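Local coordinates for protein shikimate 5-dehydrogenase (Mycobacterium fortuitum subsp. fortuitum DSM 46621, PDB 4XIJ) that probably catalyses the NADP-dependent interconversion of 3-dehydroshikimate and shikimate, the fourth of the seven steps leading to chorismate, at residues 44-49 with 258-263; 127-132 with 143-148; 251-256 with 268-273. All blocks are in the same frame, centred on the assembly; numbering follows the deposited sequence. Where two conformers were deposited one is given.

Contact 1: 44-49 with 258-263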
# COMPACT_ATOMS: atom_id res chain seq x y z
N TRP A 44 -20.26 -6.10 13.86
CA TRP A 44 -19.91 -5.15 12.80
C TRP A 44 -19.92 -5.87 11.46
O TRP A 44 -19.55 -7.07 11.36
CB TRP A 44 -18.53 -4.56 13.05
CG TRP A 44 -18.49 -3.48 14.13
CD1 TRP A 44 -19.28 -3.39 15.27
CD2 TRP A 44 -17.60 -2.40 14.17
NE1 TRP A 44 -18.93 -2.26 15.98
CE2 TRP A 44 -17.88 -1.65 15.34
CE3 TRP A 44 -16.57 -1.96 13.31
CZ2 TRP A 44 -17.18 -0.49 15.68
CZ3 TRP A 44 -15.85 -0.79 13.67
CH2 TRP A 44 -16.19 -0.07 14.83
N THR A 45 -20.31 -5.15 10.41
CA THR A 45 -20.32 -5.78 9.09
C THR A 45 -19.27 -5.14 8.17
O THR A 45 -18.89 -3.98 8.35
CB THR A 45 -21.70 -5.68 8.44
OG1 THR A 45 -22.10 -4.30 8.35
CG2 THR A 45 -22.72 -6.48 9.26
N TYR A 46 -18.82 -5.91 7.19
CA TYR A 46 -17.85 -5.43 6.22
C TYR A 46 -18.19 -6.03 4.88
O TYR A 46 -18.00 -7.23 4.69
CB TYR A 46 -16.42 -5.79 6.64
CG TYR A 46 -15.40 -4.95 5.93
CD1 TYR A 46 -15.20 -5.12 4.58
CD2 TYR A 46 -14.65 -3.98 6.61
CE1 TYR A 46 -14.31 -4.37 3.90
CE2 TYR A 46 -13.70 -3.17 5.91
CZ TYR A 46 -13.56 -3.40 4.53
OH TYR A 46 -12.69 -2.74 3.75
N GLU A 47 -18.69 -5.22 3.95
CA GLU A 47 -19.10 -5.77 2.68
C GLU A 47 -18.24 -5.31 1.51
O GLU A 47 -17.37 -4.48 1.69
CB GLU A 47 -20.55 -5.46 2.41
CG GLU A 47 -20.90 -4.03 2.34
CD GLU A 47 -22.42 -3.85 2.53
OE1 GLU A 47 -22.87 -3.63 3.67
OE2 GLU A 47 -23.16 -4.00 1.54
N ARG A 48 -18.46 -5.94 0.35
CA ARG A 48 -17.85 -5.55 -0.92
C ARG A 48 -18.84 -4.80 -1.75
O ARG A 48 -19.93 -5.36 -2.02
CB ARG A 48 -17.44 -6.76 -1.75
CG ARG A 48 -16.29 -7.51 -1.24
CD ARG A 48 -15.98 -8.78 -2.16
NE ARG A 48 -15.27 -9.66 -1.25
CZ ARG A 48 -13.96 -9.66 -1.07
NH1 ARG A 48 -13.18 -8.86 -1.81
NH2 ARG A 48 -13.42 -10.42 -0.14
N ILE A 49 -18.49 -3.61 -2.20
CA ILE A 49 -19.36 -2.85 -3.09
C ILE A 49 -18.64 -2.51 -4.37
O ILE A 49 -17.65 -1.79 -4.37
CB ILE A 49 -19.86 -1.57 -2.38
CG1 ILE A 49 -20.57 -1.92 -1.07
CG2 ILE A 49 -20.83 -0.86 -3.28
CD1 ILE A 49 -20.92 -0.71 -0.16
N GLU A 258 -7.30 0.24 13.13
CA GLU A 258 -7.12 1.11 14.27
C GLU A 258 -7.96 2.38 14.10
O GLU A 258 -8.60 2.86 15.06
CB GLU A 258 -5.65 1.43 14.49
CG GLU A 258 -4.90 0.19 14.87
CD GLU A 258 -3.50 0.48 15.37
OE1 GLU A 258 -3.02 1.64 15.25
OE2 GLU A 258 -2.85 -0.46 15.89
N GLN A 259 -7.97 2.95 12.90
CA GLN A 259 -8.76 4.15 12.70
C GLN A 259 -10.27 3.90 12.79
O GLN A 259 -11.02 4.78 13.26
CB GLN A 259 -8.43 4.79 11.34
CG GLN A 259 -7.00 5.37 11.34
CD GLN A 259 -6.69 6.13 10.07
OE1 GLN A 259 -7.48 6.95 9.63
NE2 GLN A 259 -5.54 5.84 9.45
N PHE A 260 -10.73 2.73 12.31
CA PHE A 260 -12.18 2.48 12.32
C PHE A 260 -12.66 2.15 13.74
O PHE A 260 -13.78 2.52 14.12
CB PHE A 260 -12.59 1.31 11.42
CG PHE A 260 -12.38 1.49 9.90
CD1 PHE A 260 -11.74 2.62 9.35
CD2 PHE A 260 -12.83 0.49 9.02
CE1 PHE A 260 -11.54 2.73 7.97
CE2 PHE A 260 -12.63 0.59 7.62
CZ PHE A 260 -11.98 1.72 7.11
N THR A 261 -11.86 1.39 14.49
CA THR A 261 -12.34 0.87 15.80
C THR A 261 -11.87 1.64 16.99
O THR A 261 -12.43 1.49 18.06
CB THR A 261 -11.90 -0.59 16.05
OG1 THR A 261 -10.47 -0.63 16.16
CG2 THR A 261 -12.36 -1.48 14.90
N GLY A 262 -10.82 2.44 16.81
CA GLY A 262 -10.17 3.10 17.94
C GLY A 262 -9.38 2.19 18.87
O GLY A 262 -8.97 2.63 19.95
N MET A 263 -9.17 0.94 18.46
CA MET A 263 -8.47 -0.05 19.27
C MET A 263 -7.17 -0.46 18.58
O MET A 263 -7.07 -0.43 17.34
CB MET A 263 -9.38 -1.27 19.50
CG MET A 263 -10.82 -0.86 19.82
SD MET A 263 -11.96 -2.26 19.90
CE MET A 263 -11.24 -2.86 21.38
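The indole ring of W44 presents its edge to the last turn of helix 246-261: the backbone O of F260 lies close to the ring plane, 3.6 Å from CH2. The contact lays the C-terminal end of this helix against strand 45-50, the outermost strand on its side of the mixed sheet in the shikimate-binding domain. The methyl CG2 of T261 approaches the same ring obliquely, 3.8 Å from CZ3, and Y36 of helix 28-38 meets the indole edge-to-face. Two residues further along the chain, Y46 meets an edge of the F260 ring, with CE2 of F260 4.3 Å from CE2 of Y46, and H32 meets both of these rings. The nearest CA atoms, of W44 and T261, are still 10.1 Å apart, and large flat side chains bridge this gap. Y46 is buried, and a tyrosine serves there because its OH can pair with S71 OG. G262, the first residue beyond the helix, takes a positive phi of 71°, which glycine tolerates. T261 ends the helix with an ST turn. A chi1 of 65° sets OG1 between its own N and carbonyl carbon, where it bonds to V257 O and accepts the N-H of M263 at 3.1 Å.

Contact 2: 127-132 with 143-148; sequences DSALVI and VALAEL
L145 reaches down from helix 138-147 and spreads its two methyls over strand 128-132. CD1 presses on CG2 of V131 at 3.5 Å, a little closer than carbons usually pack, while CD2 rests on CB of A129 at 3.7 Å. CD1 also lies 3.8 Å from that same CB, so the alanine methyl sits against both ends of the leucine fork. The first torsion sets the direction: CG of L145 stands anti to its carbonyl carbon (chi1 -71°), and the branch then extends toward the sheet. A129 and V131 alternate with L130, whose side chain leaves from the other face of the strand and touches T154 and A194. Alanine leaves room beneath the leucine, beta-branched valine suits an extended backbone, and the forked leucine bridges the 10.0 Å between the axes of strand and helix. I153, on the next strand, and A125 extend the apolar surroundings of L145.

The other side of the helix faces more toward solvent: E147 is exposed and A146 partly so, and neither meets the strand; a charged residue and a small one are at home on that surface. At the start of the strand segment, the same end as the helix C-terminus, D127 is likewise exposed. Helix and strand run almost antiparallel, at 169°. V131 touches residues of a probable GxGxxA sequence (G133, G135, A138) that runs from the turn into the start of the helix. This is the first half of a beta-alpha-beta crossover completed by strand 152-157, characteristic of a Rossmann-type fold and consistent with NADP binding.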
# COMPACT_ATOMS: atom_id res chain seq x y z
N ASP A 127 19.74 3.93 3.55
CA ASP A 127 19.99 5.26 2.98
C ASP A 127 19.62 5.39 1.51
O ASP A 127 19.20 6.43 1.07
CB ASP A 127 21.45 5.65 3.12
CG ASP A 127 21.88 5.83 4.56
OD1 ASP A 127 21.04 5.87 5.50
OD2 ASP A 127 23.13 5.91 4.72
N SER A 128 19.78 4.31 0.75
CA SER A 128 19.56 4.34 -0.69
C SER A 128 18.59 3.22 -1.07
O SER A 128 18.83 2.04 -0.81
CB SER A 128 20.88 4.17 -1.46
OG SER A 128 20.58 4.06 -2.84
N ALA A 129 17.46 3.60 -1.63
CA ALA A 129 16.40 2.62 -1.96
C ALA A 129 16.01 2.71 -3.40
O ALA A 129 16.03 3.80 -3.98
CB ALA A 129 15.13 2.87 -1.08
N LEU A 130 15.64 1.57 -3.98
CA LEU A 130 15.14 1.50 -5.35
C LEU A 130 13.63 1.26 -5.33
O LEU A 130 13.13 0.50 -4.50
CB LEU A 130 15.77 0.32 -6.13
CG LEU A 130 17.29 0.20 -6.01
CD1 LEU A 130 17.79 -0.99 -6.84
CD2 LEU A 130 18.02 1.51 -6.43
N VAL A 131 12.92 1.86 -6.27
CA VAL A 131 11.55 1.47 -6.61
C VAL A 131 11.66 0.83 -7.98
O VAL A 131 12.18 1.44 -8.95
CB VAL A 131 10.60 2.65 -6.61
CG1 VAL A 131 9.22 2.23 -7.09
CG2 VAL A 131 10.53 3.25 -5.23
N ILE A 132 11.24 -0.42 -8.10
CA ILE A 132 11.27 -1.09 -9.42
C ILE A 132 9.88 -0.92 -10.04
O ILE A 132 8.90 -1.43 -9.49
CB ILE A 132 11.62 -2.61 -9.33
CG1 ILE A 132 12.75 -2.94 -8.34
CG2 ILE A 132 11.92 -3.15 -10.74
CD1 ILE A 132 14.03 -2.21 -8.60
N VAL A 143 6.54 7.72 -1.39
CA VAL A 143 6.24 8.49 -0.18
C VAL A 143 6.64 7.65 1.05
O VAL A 143 7.24 8.19 1.96
CB VAL A 143 4.76 8.89 -0.16
CG1 VAL A 143 4.33 9.43 1.21
CG2 VAL A 143 4.45 9.94 -1.27
N ALA A 144 6.36 6.34 1.03
CA ALA A 144 6.79 5.49 2.13
C ALA A 144 8.28 5.48 2.31
O ALA A 144 8.77 5.55 3.45
CB ALA A 144 6.27 4.06 1.92
N LEU A 145 9.04 5.38 1.21
CA LEU A 145 10.49 5.38 1.36
C LEU A 145 10.96 6.70 1.95
O LEU A 145 11.87 6.71 2.82
CB LEU A 145 11.16 5.05 0.01
CG LEU A 145 10.99 3.60 -0.42
CD1 LEU A 145 11.46 3.49 -1.91
CD2 LEU A 145 11.74 2.64 0.46
N ALA A 146 10.37 7.82 1.52
CA ALA A 146 10.75 9.09 2.10
C ALA A 146 10.42 9.13 3.61
O ALA A 146 11.19 9.68 4.40
CB ALA A 146 10.07 10.26 1.40
N GLU A 147 9.29 8.53 3.97
CA GLU A 147 8.89 8.47 5.39
C GLU A 147 9.80 7.54 6.20
O GLU A 147 9.89 7.66 7.42
CB GLU A 147 7.44 8.00 5.52
CG GLU A 147 6.44 9.05 5.07
CD GLU A 147 5.06 8.64 5.40
OE1 GLU A 147 4.89 7.55 5.98
OE2 GLU A 147 4.14 9.44 5.16
N LEU A 148 10.46 6.59 5.53
CA LEU A 148 11.47 5.76 6.22
C LEU A 148 12.80 6.50 6.38
O LEU A 148 13.75 5.95 6.95
CB LEU A 148 11.71 4.45 5.46
CG LEU A 148 10.52 3.49 5.42
CD1 LEU A 148 10.85 2.23 4.57
CD2 LEU A 148 10.19 3.11 6.87

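Contact 3: 251-256 with 268-273. With EDO (1,2-ethanediol), chain C; SO4 (sulfate ion), chain H.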
# COMPACT_ATOMS: atom_id res chain seq x y z
N ASN A 251 -0.03 -4.69 6.78
CA ASN A 251 0.22 -3.40 7.38
C ASN A 251 -0.75 -2.29 6.90
O ASN A 251 -1.12 -1.44 7.70
CB ASN A 251 1.68 -3.02 7.17
CG ASN A 251 2.59 -3.72 8.16
OD1 ASN A 251 2.76 -3.27 9.31
ND2 ASN A 251 3.16 -4.86 7.76
N GLN A 252 -1.22 -2.37 5.66
CA GLN A 252 -2.29 -1.50 5.19
C GLN A 252 -3.54 -1.62 6.06
O GLN A 252 -4.23 -0.64 6.36
CB GLN A 252 -2.71 -1.83 3.72
CG GLN A 252 -1.71 -1.46 2.66
CD GLN A 252 -1.99 -2.18 1.35
OE1 GLN A 252 -3.13 -2.64 1.11
NE2 GLN A 252 -0.99 -2.25 0.48
N ALA A 253 -3.85 -2.86 6.42
CA ALA A 253 -5.07 -3.16 7.14
C ALA A 253 -4.95 -2.79 8.61
O ALA A 253 -5.95 -2.39 9.21
CB ALA A 253 -5.41 -4.67 6.98
N PHE A 254 -3.75 -2.96 9.20
CA PHE A 254 -3.57 -2.62 10.63
C PHE A 254 -4.08 -1.19 10.85
O PHE A 254 -4.84 -0.88 11.79
CB PHE A 254 -2.11 -2.63 11.06
CG PHE A 254 -1.48 -3.98 11.22
CD1 PHE A 254 -2.22 -5.14 11.43
CD2 PHE A 254 -0.09 -4.06 11.22
CE1 PHE A 254 -1.57 -6.35 11.67
CE2 PHE A 254 0.56 -5.26 11.43
CZ PHE A 254 -0.18 -6.42 11.65
N ALA A 255 -3.63 -0.31 9.96
CA ALA A 255 -3.90 1.10 10.16
C ALA A 255 -5.41 1.46 9.98
O ALA A 255 -5.99 2.24 10.73
CB ALA A 255 -3.01 1.91 9.20
N GLN A 256 -6.05 0.80 9.03
CA GLN A 256 -7.49 0.98 8.85
C GLN A 256 -8.27 0.47 10.05
O GLN A 256 -9.20 1.13 10.53
CB GLN A 256 -7.96 0.24 7.61
CG GLN A 256 -7.33 0.81 6.33
CD GLN A 256 -7.82 0.13 5.10
OE1 GLN A 256 -8.21 -1.04 5.16
NE2 GLN A 256 -7.77 0.82 3.96
N GLU A 268 -1.97 -10.74 15.78
CA GLU A 268 -1.88 -12.18 15.55
C GLU A 268 -3.14 -12.66 14.86
O GLU A 268 -3.09 -13.56 14.00
CB GLU A 268 -1.62 -12.94 16.86
CG GLU A 268 -0.13 -12.87 17.29
CD GLU A 268 0.85 -13.63 16.35
OE1 GLU A 268 0.95 -14.90 16.49
OE2 GLU A 268 1.51 -12.98 15.51
N ALA A 269 -4.28 -12.12 15.26
CA ALA A 269 -5.56 -12.56 14.65
C ALA A 269 -5.55 -12.17 13.16
O ALA A 269 -5.99 -12.95 12.32
CB ALA A 269 -6.72 -11.92 15.37
N MET A 270 -5.04 -10.99 12.83
CA MET A 270 -5.00 -10.58 11.42
C MET A 270 -3.97 -11.39 10.63
O MET A 270 -4.21 -11.73 9.47
CB MET A 270 -4.71 -9.07 11.35
CG MET A 270 -5.91 -8.30 11.91
SD MET A 270 -5.67 -6.52 11.93
CE MET A 270 -5.78 -6.11 10.16
N ARG A 271 -2.85 -11.73 11.27
CA ARG A 271 -1.90 -12.64 10.59
C ARG A 271 -2.52 -14.00 10.28
O ARG A 271 -2.16 -14.62 9.24
CB ARG A 271 -0.61 -12.83 11.40
CG ARG A 271 0.25 -11.55 11.44
CD ARG A 271 1.47 -11.73 12.36
NE ARG A 271 2.24 -10.49 12.40
CZ ARG A 271 2.49 -9.79 13.51
NH1 ARG A 271 3.19 -8.67 13.43
NH2 ARG A 271 2.08 -10.24 14.70
N ALA A 272 -3.38 -14.50 11.17
CA ALA A 272 -4.03 -15.78 10.92
C ALA A 272 -4.91 -15.73 9.67
O ALA A 272 -5.14 -16.74 9.04
CB ALA A 272 -4.86 -16.24 12.16
N ALA A 273 -5.41 -14.54 9.33
CA ALA A 273 -6.31 -14.37 8.19
C ALA A 273 -5.58 -13.97 6.90
O ALA A 273 -6.19 -13.78 5.85
CB ALA A 273 -7.41 -13.31 8.53
C1 EDO C . -1.17 -9.80 18.59
O1 EDO C . -2.44 -10.36 18.59
C2 EDO C . -1.34 -8.59 19.46
O2 EDO C . -1.48 -7.47 18.58
S SO4 H . 4.25 -7.50 16.61
O1 SO4 H . 3.04 -8.35 16.71
O2 SO4 H . 5.44 -8.28 17.01
O3 SO4 H . 4.11 -6.36 17.54
O4 SO4 H . 4.43 -6.99 15.24
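M270 lays its thioether along the edge of the F254 ring, with SD 3.7 Å from CD1. The sulfur lies 5.0 Å from the ring centroid and 88° off the normal, so this Met-aromatic contact uses the ring's hydrogen-bearing rim and not its pi face. The chain is extended through chi2 and then bends at chi3 (73°), which carries the methyl past the phenylalanine to A253. There CE meets CB at 3.5 Å. Methionine suits the place because its flexible chain reaches two neighbours at once, and alanine because its single methyl lets the thioether come close.

The pair joins helix 246-261 to the short C-terminal helix 267-272, two consecutive helices packed with local axes 10.9 Å apart and inclined at 135°. M270 also touches L250 and V257 on the longer helix, and A35 of helix 28-38, which A253 meets through L31. A253, F254 and M270 are buried; R271, the fourth residue to touch, is exposed.

Toward solvent the character changes. R271, extended from CG to NE, passes the far end of the phenylalanine, where NH1 lies 4.4 Å from CZ, near the ring plane. Its guanidinium grips a sulfate ion, probably from the crystallisation liquor, edge-on through two bonds: NH1 to O4 at 2.8 Å and NH2 to O1 at 2.9 Å. NH2 makes a salt bridge as well, 2.9 Å from OE2 of E268; OE2 accepts through its anti lone pair and lies somewhat out of the R271 guanidinium plane. In this crystal three bonds hold the group's rotation, and arginine suits the place because its long chain passes the ring to reach E268. The backbone N of E268 hydrogen-bonds to O1 of a 1,2-ethanediol, probably also from the liquor, which K267 N bonds too.

Contacts 1 and 3 share helix 246-261: contact 3 uses its middle and contact 1 its C-terminal end. Their centres are 12 Å apart, on the same side of the chain's centre, and their segments alternate along the sequence. Contact 2 lies on the opposite side from contact 1, 29 Å away between centres, and is nested in the loop that contact 1 closes; it precedes contact 3, whose centre is 23 Å distant. Contact 2 belongs to the parallel sheet of the probable NADP-binding domain, contact 1 to the mixed sheet of the substrate-binding domain. After the probable nucleotide-binding domain the chain therefore returns, and its last two helices pack against the domain made from the earlier part of the sequence.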